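Local coordinates for (S)-ureidoglycine aminohydrolase cupin domain-containing protein (Pseudomonas syringae pv. tomato, PDB 3MYX) that is of unknown function but carries a cupin domain of the (S)-ureidoglycine aminohydrolase type, at residues T66-M71 with R232-V237; L110-A115 with G212-V217; T128-L133 with L167-W172. All coordinates share one frame; numbering follows the deposited sequence. Where two conformers were deposited one is given.

Interaction 1. Residues T66-M71 with R232-V237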
# COMPACT_ATOMS: atom_id res chain seq x y z
N THR A 66 -10.84 -2.63 -5.91
CA THR A 66 -9.45 -2.79 -6.37
C THR A 66 -8.62 -2.85 -5.11
O THR A 66 -8.70 -1.97 -4.29
CB THR A 66 -8.99 -1.63 -7.24
OG1 THR A 66 -9.89 -1.49 -8.34
CG2 THR A 66 -7.57 -1.87 -7.73
N GLU A 67 -7.84 -3.91 -4.93
CA GLU A 67 -7.12 -4.10 -3.66
C GLU A 67 -5.70 -4.61 -3.86
O GLU A 67 -5.46 -5.59 -4.55
CB GLU A 67 -7.91 -5.02 -2.72
CG GLU A 67 -7.30 -5.12 -1.32
CD GLU A 67 -8.24 -5.72 -0.26
OE1 GLU A 67 -9.47 -5.86 -0.49
OE2 GLU A 67 -7.71 -5.97 0.84
N MSE A 68 -4.76 -3.90 -3.23
CA MSE A 68 -3.35 -4.27 -3.20
C MSE A 68 -3.05 -4.95 -1.89
O MSE A 68 -3.46 -4.47 -0.83
CB MSE A 68 -2.47 -3.04 -3.30
CG MSE A 68 -1.00 -3.36 -3.18
SE MSE A 68 -0.06 -1.72 -3.06
CE MSE A 68 1.71 -2.35 -3.42
N LEU A 69 -2.30 -6.05 -1.98
CA LEU A 69 -1.84 -6.83 -0.81
C LEU A 69 -0.33 -6.80 -0.75
O LEU A 69 0.32 -6.96 -1.77
CB LEU A 69 -2.23 -8.33 -0.95
CG LEU A 69 -3.70 -8.78 -1.00
CD1 LEU A 69 -4.34 -8.44 -2.35
CD2 LEU A 69 -3.81 -10.25 -0.68
N VAL A 70 0.22 -6.58 0.44
CA VAL A 70 1.65 -6.62 0.71
C VAL A 70 1.86 -7.61 1.87
O VAL A 70 1.41 -7.33 2.99
CB VAL A 70 2.13 -5.22 1.16
CG1 VAL A 70 3.61 -5.25 1.50
CG2 VAL A 70 1.87 -4.19 0.08
N MSE A 71 2.52 -8.74 1.64
CA MSE A 71 2.64 -9.80 2.65
C MSE A 71 3.61 -9.43 3.75
O MSE A 71 4.74 -8.99 3.48
CB MSE A 71 3.15 -11.09 2.01
CG MSE A 71 2.25 -11.68 0.98
SE MSE A 71 0.50 -12.14 1.64
CE MSE A 71 0.99 -13.01 3.31
N ARG A 232 13.83 2.41 -1.86
CA ARG A 232 13.02 1.75 -2.87
C ARG A 232 11.77 1.26 -2.20
O ARG A 232 11.84 0.70 -1.10
CB ARG A 232 13.79 0.61 -3.50
CG ARG A 232 13.06 -0.15 -4.59
CD ARG A 232 13.95 -1.28 -5.07
NE ARG A 232 13.44 -1.98 -6.24
CZ ARG A 232 13.73 -1.70 -7.52
NH1 ARG A 232 14.50 -0.70 -7.91
NH2 ARG A 232 13.17 -2.43 -8.43
N LYS A 233 10.63 1.46 -2.85
CA LYS A 233 9.36 1.09 -2.24
C LYS A 233 8.36 0.55 -3.23
O LYS A 233 8.37 0.95 -4.39
CB LYS A 233 8.76 2.30 -1.52
CG LYS A 233 8.21 3.36 -2.42
CD LYS A 233 8.00 4.68 -1.69
CE LYS A 233 7.31 5.69 -2.58
NZ LYS A 233 7.19 7.04 -1.90
N PHE A 234 7.48 -0.33 -2.74
CA PHE A 234 6.20 -0.55 -3.38
C PHE A 234 5.33 0.64 -3.01
O PHE A 234 5.37 1.12 -1.86
CB PHE A 234 5.51 -1.79 -2.83
CG PHE A 234 6.08 -3.09 -3.29
CD1 PHE A 234 6.04 -3.43 -4.63
CD2 PHE A 234 6.55 -4.04 -2.39
CE1 PHE A 234 6.50 -4.68 -5.07
CE2 PHE A 234 7.02 -5.28 -2.82
CZ PHE A 234 6.99 -5.60 -4.14
N TYR A 235 4.48 1.07 -3.94
CA TYR A 235 3.51 2.10 -3.66
C TYR A 235 2.15 1.78 -4.25
O TYR A 235 2.05 1.09 -5.28
CB TYR A 235 3.97 3.46 -4.18
CG TYR A 235 4.14 3.53 -5.68
CD1 TYR A 235 3.06 3.81 -6.52
CD2 TYR A 235 5.37 3.28 -6.27
CE1 TYR A 235 3.21 3.88 -7.90
CE2 TYR A 235 5.52 3.33 -7.64
CZ TYR A 235 4.46 3.62 -8.45
OH TYR A 235 4.68 3.64 -9.82
N ALA A 236 1.13 2.31 -3.59
CA ALA A 236 -0.19 2.49 -4.17
C ALA A 236 -0.53 3.96 -3.94
O ALA A 236 -0.51 4.40 -2.78
CB ALA A 236 -1.24 1.60 -3.50
N VAL A 237 -0.79 4.71 -5.00
CA VAL A 237 -1.16 6.11 -4.87
C VAL A 237 -2.45 6.39 -5.63
O VAL A 237 -2.70 5.78 -6.67
CB VAL A 237 -0.06 7.07 -5.37
CG1 VAL A 237 1.18 6.98 -4.48
CG2 VAL A 237 0.29 6.85 -6.85
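In this all-beta cupin protein, two antiparallel sheets face each other across a shared core, and M68 reaches from one of them to A236 and F234 on the other. Strands 66-71 and 232-237 are not neighbours in a sheet: their short axes come no nearer than 9.1 Å and run at 159°, nearly antiparallel. That gap is too wide for backbone pairing, which goes instead to flanking strands, M68 with C114 on one side and Y235 with G170 on the other. Side chains therefore have to bridge it, and the long, unbranched, apolar M68, present as selenomethionine, suits the task. Its CG lies anti to the backbone N (chi1 176°) and the chain stays extended to its end, so the selenium and the terminal methyl are carried right up to the opposite backbone. M68 was modelled in two conformers, so its exact contacts hold for one of them and are less certain.

The short side chain of A236 lets the selenium come close, with M68 SE packed 3.6 Å from A236 CB. Beyond it, M68 CE rests 3.9 Å from F234 CB and equally 3.9 Å from the carbonyl atom Y235 O, a van der Waals approach to an oxygen already bonded to G170 N. The two side chains of M68 and F234 pass obliquely, and the F234 side chain also touches S92, N191 and R132. Y235 turns its CB away from strand 66-71, and its hydroxyl pairs with N158, so here it offers M68 chiefly its main chain. M68 SE thus faces strand 232-237, with A236 CB and, more distant at 4.2 Å, Y235 O both on that side.

Interaction 2. Residues L110-A115 with G212-V217; sequences LWAFCA and GDTVFV
T214 meets A112 where two facing cupin sheets close on each other, strand 214-217 belonging to one and strand 109-116 to the other. From the threonine backbone the first atom, T214 CB, already stands 4.1 Å from A112 CB. Its methyl branch goes further: with CG2 anti to the backbone N and OG1 beside that N (chi1 -60°), T214 CG2 comes to 3.8 Å from A112 CB, methyl against methyl. The hydroxyl branch also passes A112 CB, but its polar needs are met elsewhere, by H72 NE2 and N191 ND2. Threonine fits the place because its forked side chain gives a methyl to the apolar contact and a hydroxyl to hydrogen bonds with H72 and N191. Alanine fits opposite it because the backbones are close here, with A112 CA only 7.1 Å from T214 CA.

Two residues further along, the strands, which run in the same general sense, have drawn apart, and C114 CA lies 8.4 Å from F216 CA. Larger groups span the wider gap. C114 points its SG across with the sulfur anti to the backbone N (chi1 -179°), while F216 extends its ring from the other sheet. That ring also meets F41, the planes inclined at about 40°, and touches L10 of strand 7-11, an N-terminal strand that pairs with 214-217. The cysteine is compact and only weakly polar, well suited to lie against an aromatic group: C114 SG approaches the ring obliquely, nearest F216 CE1 at 4.4 Å.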
# COMPACT_ATOMS: atom_id res chain seq x y z
N LEU A 110 -0.62 -12.72 7.42
CA LEU A 110 -0.94 -11.32 7.70
C LEU A 110 -0.39 -10.49 6.57
O LEU A 110 0.80 -10.58 6.23
CB LEU A 110 -0.32 -10.88 9.04
CG LEU A 110 -0.73 -9.53 9.64
CD1 LEU A 110 -0.51 -9.52 11.19
CD2 LEU A 110 -0.01 -8.33 8.98
N TRP A 111 -1.25 -9.65 5.99
CA TRP A 111 -0.81 -8.71 4.97
C TRP A 111 -1.36 -7.33 5.20
O TRP A 111 -2.41 -7.18 5.81
CB TRP A 111 -1.18 -9.19 3.58
CG TRP A 111 -2.62 -9.50 3.27
CD1 TRP A 111 -3.53 -8.67 2.68
CD2 TRP A 111 -3.28 -10.77 3.42
NE1 TRP A 111 -4.70 -9.34 2.44
CE2 TRP A 111 -4.59 -10.62 2.91
CE3 TRP A 111 -2.91 -12.01 3.96
CZ2 TRP A 111 -5.52 -11.66 2.89
CZ3 TRP A 111 -3.84 -13.04 3.98
CH2 TRP A 111 -5.13 -12.86 3.43
N ALA A 112 -0.64 -6.32 4.72
CA ALA A 112 -1.18 -4.97 4.64
C ALA A 112 -2.00 -4.84 3.36
O ALA A 112 -1.75 -5.53 2.37
CB ALA A 112 -0.09 -3.92 4.68
N PHE A 113 -2.96 -3.94 3.37
CA PHE A 113 -3.75 -3.68 2.18
C PHE A 113 -4.02 -2.20 1.97
O PHE A 113 -4.04 -1.40 2.93
CB PHE A 113 -5.10 -4.44 2.23
CG PHE A 113 -6.13 -3.81 3.15
CD1 PHE A 113 -6.99 -2.82 2.71
CD2 PHE A 113 -6.24 -4.21 4.48
CE1 PHE A 113 -7.92 -2.22 3.56
CE2 PHE A 113 -7.18 -3.61 5.33
CZ PHE A 113 -8.01 -2.61 4.86
N CYS A 114 -4.25 -1.85 0.71
CA CYS A 114 -4.90 -0.60 0.32
C CYS A 114 -5.95 -0.97 -0.71
O CYS A 114 -5.67 -1.67 -1.68
CB CYS A 114 -3.88 0.37 -0.27
SG CYS A 114 -4.62 1.95 -0.77
N ALA A 115 -7.19 -0.52 -0.49
CA ALA A 115 -8.30 -0.82 -1.37
C ALA A 115 -9.01 0.44 -1.80
O ALA A 115 -9.23 1.34 -0.98
CB ALA A 115 -9.30 -1.74 -0.65
N GLY A 212 11.07 -3.05 5.02
CA GLY A 212 10.10 -4.09 5.33
C GLY A 212 8.87 -3.61 6.07
O GLY A 212 7.98 -4.41 6.34
N ASP A 213 8.82 -2.33 6.40
CA ASP A 213 7.63 -1.74 7.05
C ASP A 213 6.65 -1.23 6.00
O ASP A 213 7.06 -0.81 4.91
CB ASP A 213 7.99 -0.53 7.92
CG ASP A 213 8.88 -0.84 9.09
OD1 ASP A 213 9.16 -2.01 9.42
OD2 ASP A 213 9.32 0.16 9.71
N THR A 214 5.37 -1.23 6.34
CA THR A 214 4.34 -0.61 5.52
C THR A 214 3.70 0.55 6.28
O THR A 214 3.31 0.40 7.45
CB THR A 214 3.24 -1.62 5.14
OG1 THR A 214 3.83 -2.69 4.42
CG2 THR A 214 2.18 -0.94 4.30
N VAL A 215 3.59 1.69 5.61
CA VAL A 215 2.98 2.89 6.13
C VAL A 215 1.92 3.39 5.15
O VAL A 215 2.04 3.19 3.93
CB VAL A 215 4.06 4.00 6.39
CG1 VAL A 215 4.75 4.44 5.11
CG2 VAL A 215 3.48 5.21 7.15
N PHE A 216 0.89 4.04 5.68
CA PHE A 216 -0.15 4.68 4.88
C PHE A 216 -0.19 6.15 5.21
O PHE A 216 -0.26 6.53 6.39
CB PHE A 216 -1.53 4.04 5.10
CG PHE A 216 -2.62 4.68 4.28
CD1 PHE A 216 -2.75 4.40 2.93
CD2 PHE A 216 -3.48 5.61 4.85
CE1 PHE A 216 -3.73 5.03 2.18
CE2 PHE A 216 -4.46 6.21 4.11
CZ PHE A 216 -4.58 5.94 2.79
N VAL A 217 -0.12 6.99 4.18
CA VAL A 217 -0.23 8.43 4.33
C VAL A 217 -1.54 8.89 3.68
O VAL A 217 -1.71 8.81 2.47
CB VAL A 217 0.96 9.17 3.69
CG1 VAL A 217 0.84 10.67 3.98
CG2 VAL A 217 2.29 8.63 4.22

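Interaction 3. Residues T128-L133 with L167-W172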
# COMPACT_ATOMS: atom_id res chain seq x y z
N THR A 128 -2.44 -9.03 -10.70
CA THR A 128 -1.15 -8.52 -11.19
C THR A 128 -0.10 -8.69 -10.09
O THR A 128 -0.23 -8.09 -9.03
CB THR A 128 -1.24 -7.02 -11.62
OG1 THR A 128 -2.26 -6.86 -12.62
CG2 THR A 128 0.08 -6.52 -12.21
N ALA A 129 0.91 -9.51 -10.34
CA ALA A 129 2.06 -9.64 -9.44
C ALA A 129 2.99 -8.44 -9.62
O ALA A 129 3.08 -7.88 -10.72
CB ALA A 129 2.82 -10.93 -9.75
N LEU A 130 3.67 -8.05 -8.55
CA LEU A 130 4.52 -6.84 -8.55
C LEU A 130 5.94 -7.22 -8.15
O LEU A 130 6.20 -7.45 -6.97
CB LEU A 130 3.97 -5.78 -7.58
CG LEU A 130 2.51 -5.37 -7.75
CD1 LEU A 130 2.06 -4.53 -6.55
CD2 LEU A 130 2.24 -4.64 -9.06
N ASP A 131 6.86 -7.24 -9.11
CA ASP A 131 8.23 -7.70 -8.85
C ASP A 131 9.00 -6.64 -8.04
O ASP A 131 9.13 -5.50 -8.50
CB ASP A 131 8.93 -7.96 -10.20
CG ASP A 131 10.31 -8.61 -10.08
OD1 ASP A 131 10.85 -8.75 -8.97
OD2 ASP A 131 10.84 -9.01 -11.15
N ARG A 132 9.56 -7.03 -6.89
CA ARG A 132 10.43 -6.16 -6.10
C ARG A 132 11.57 -5.58 -6.95
O ARG A 132 12.02 -4.46 -6.69
CB ARG A 132 11.04 -6.94 -4.92
CG ARG A 132 10.04 -7.35 -3.84
CD ARG A 132 10.59 -8.37 -2.86
NE ARG A 132 11.64 -7.80 -2.02
CZ ARG A 132 11.45 -7.12 -0.89
NH1 ARG A 132 10.24 -6.86 -0.45
NH2 ARG A 132 12.50 -6.67 -0.20
N LEU A 133 12.05 -6.36 -7.92
CA LEU A 133 13.19 -5.98 -8.77
C LEU A 133 12.75 -5.41 -10.11
O LEU A 133 13.52 -5.40 -11.06
CB LEU A 133 14.13 -7.18 -8.98
CG LEU A 133 14.71 -7.86 -7.73
CD1 LEU A 133 15.64 -9.02 -8.10
CD2 LEU A 133 15.42 -6.82 -6.87
N LEU A 167 -6.07 4.61 -8.73
CA LEU A 167 -4.89 3.93 -8.22
C LEU A 167 -3.85 3.67 -9.29
O LEU A 167 -4.18 3.19 -10.39
CB LEU A 167 -5.27 2.61 -7.55
CG LEU A 167 -5.91 2.71 -6.18
CD1 LEU A 167 -6.49 1.33 -5.79
CD2 LEU A 167 -4.92 3.20 -5.14
N ARG A 168 -2.61 4.02 -8.96
CA ARG A 168 -1.44 3.61 -9.70
C ARG A 168 -0.56 2.89 -8.68
O ARG A 168 -0.32 3.40 -7.57
CB ARG A 168 -0.70 4.82 -10.28
CG ARG A 168 -1.37 5.45 -11.49
CD ARG A 168 -0.47 6.55 -12.05
NE ARG A 168 -0.30 7.68 -11.13
CZ ARG A 168 0.81 8.00 -10.44
NH1 ARG A 168 1.95 7.29 -10.52
NH2 ARG A 168 0.78 9.07 -9.66
N ILE A 169 -0.12 1.70 -9.05
CA ILE A 169 0.57 0.78 -8.14
C ILE A 169 1.84 0.28 -8.79
O ILE A 169 1.84 -0.09 -9.96
CB ILE A 169 -0.35 -0.38 -7.74
CG1 ILE A 169 -1.57 0.15 -6.97
CG2 ILE A 169 0.42 -1.42 -6.94
CD1 ILE A 169 -2.69 -0.86 -6.74
N GLY A 170 2.95 0.32 -8.06
CA GLY A 170 4.19 -0.09 -8.66
C GLY A 170 5.36 -0.02 -7.71
O GLY A 170 5.19 -0.17 -6.50
N VAL A 171 6.53 0.19 -8.29
CA VAL A 171 7.78 0.26 -7.58
C VAL A 171 8.45 1.59 -7.92
O VAL A 171 8.40 2.04 -9.07
CB VAL A 171 8.68 -0.95 -7.91
CG1 VAL A 171 10.06 -0.84 -7.18
CG2 VAL A 171 8.01 -2.26 -7.53
N TRP A 172 9.03 2.23 -6.90
CA TRP A 172 9.69 3.54 -7.02
C TRP A 172 11.01 3.50 -6.30
O TRP A 172 11.15 2.78 -5.29
CB TRP A 172 8.82 4.59 -6.36
CG TRP A 172 9.29 6.01 -6.17
CD1 TRP A 172 9.03 7.05 -6.98
CD2 TRP A 172 9.95 6.55 -5.01
NE1 TRP A 172 9.50 8.22 -6.43
CE2 TRP A 172 10.04 7.93 -5.20
CE3 TRP A 172 10.44 6.00 -3.83
CZ2 TRP A 172 10.60 8.78 -4.25
CZ3 TRP A 172 10.99 6.84 -2.88
CH2 TRP A 172 11.05 8.21 -3.09
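The backbone through L130-R132 passes over I169-V171 in the same sense, with L130 CA 6.8 Å from G170 CA, near but without hydrogen bonds between them. G170 adopts a fully extended backbone at the closest point, and the side chains on either side of it, I169 and V171, point toward L130-R132. The side chains of L130 and I169 cross at about a right angle, and the methyl L130 CD1 packs tightly on I169 CG2 at 3.5 Å. Isoleucine's branch at CB suits this: CG2 lies anti to the backbone N, with CG1 beside that N (chi1 -63°), which puts the CG2 methyl toward L130.

Farther on, V171 sets its two methyls against the turning main chain: V171 CG2 lies 3.6 Å from D131 O, and V171 CG1 packs 4.1 Å from R132 O, which accepts a hydrogen bond from R232 NE. The bend is an Asx turn, in which L133 N donates to D131 OD1 at 2.9 Å, nearly straight but from well above the carboxylate plane.

Strand 127-130 pairs with strand 92-95, and strand 168-174 lies between 231-237 and 154-161, so this contact joins the margin of one cupin sheet to the interior of the other.

Overall arrangement
Leaving the N terminus, whose strand 7-11 joins the sheet built mostly from the C-terminal half, the chain goes on through earlier strands of the other large sheet to 66-71, then 109-116 and 127-130. The loops close in reverse order. Residues 167-172 return first and close interaction 3; 212-217 close interaction 2 around it; and 232-237, almost at the C terminus, close interaction 1 around both. The three are thus nested without crossing. All tie the same two sheets face to face. Interaction 1 lies between the others, about 7 Å from each by centres: strand 66-71 pairs with 109-116, while 231-237 pairs with 168-174. Interactions 2 and 3 do not touch.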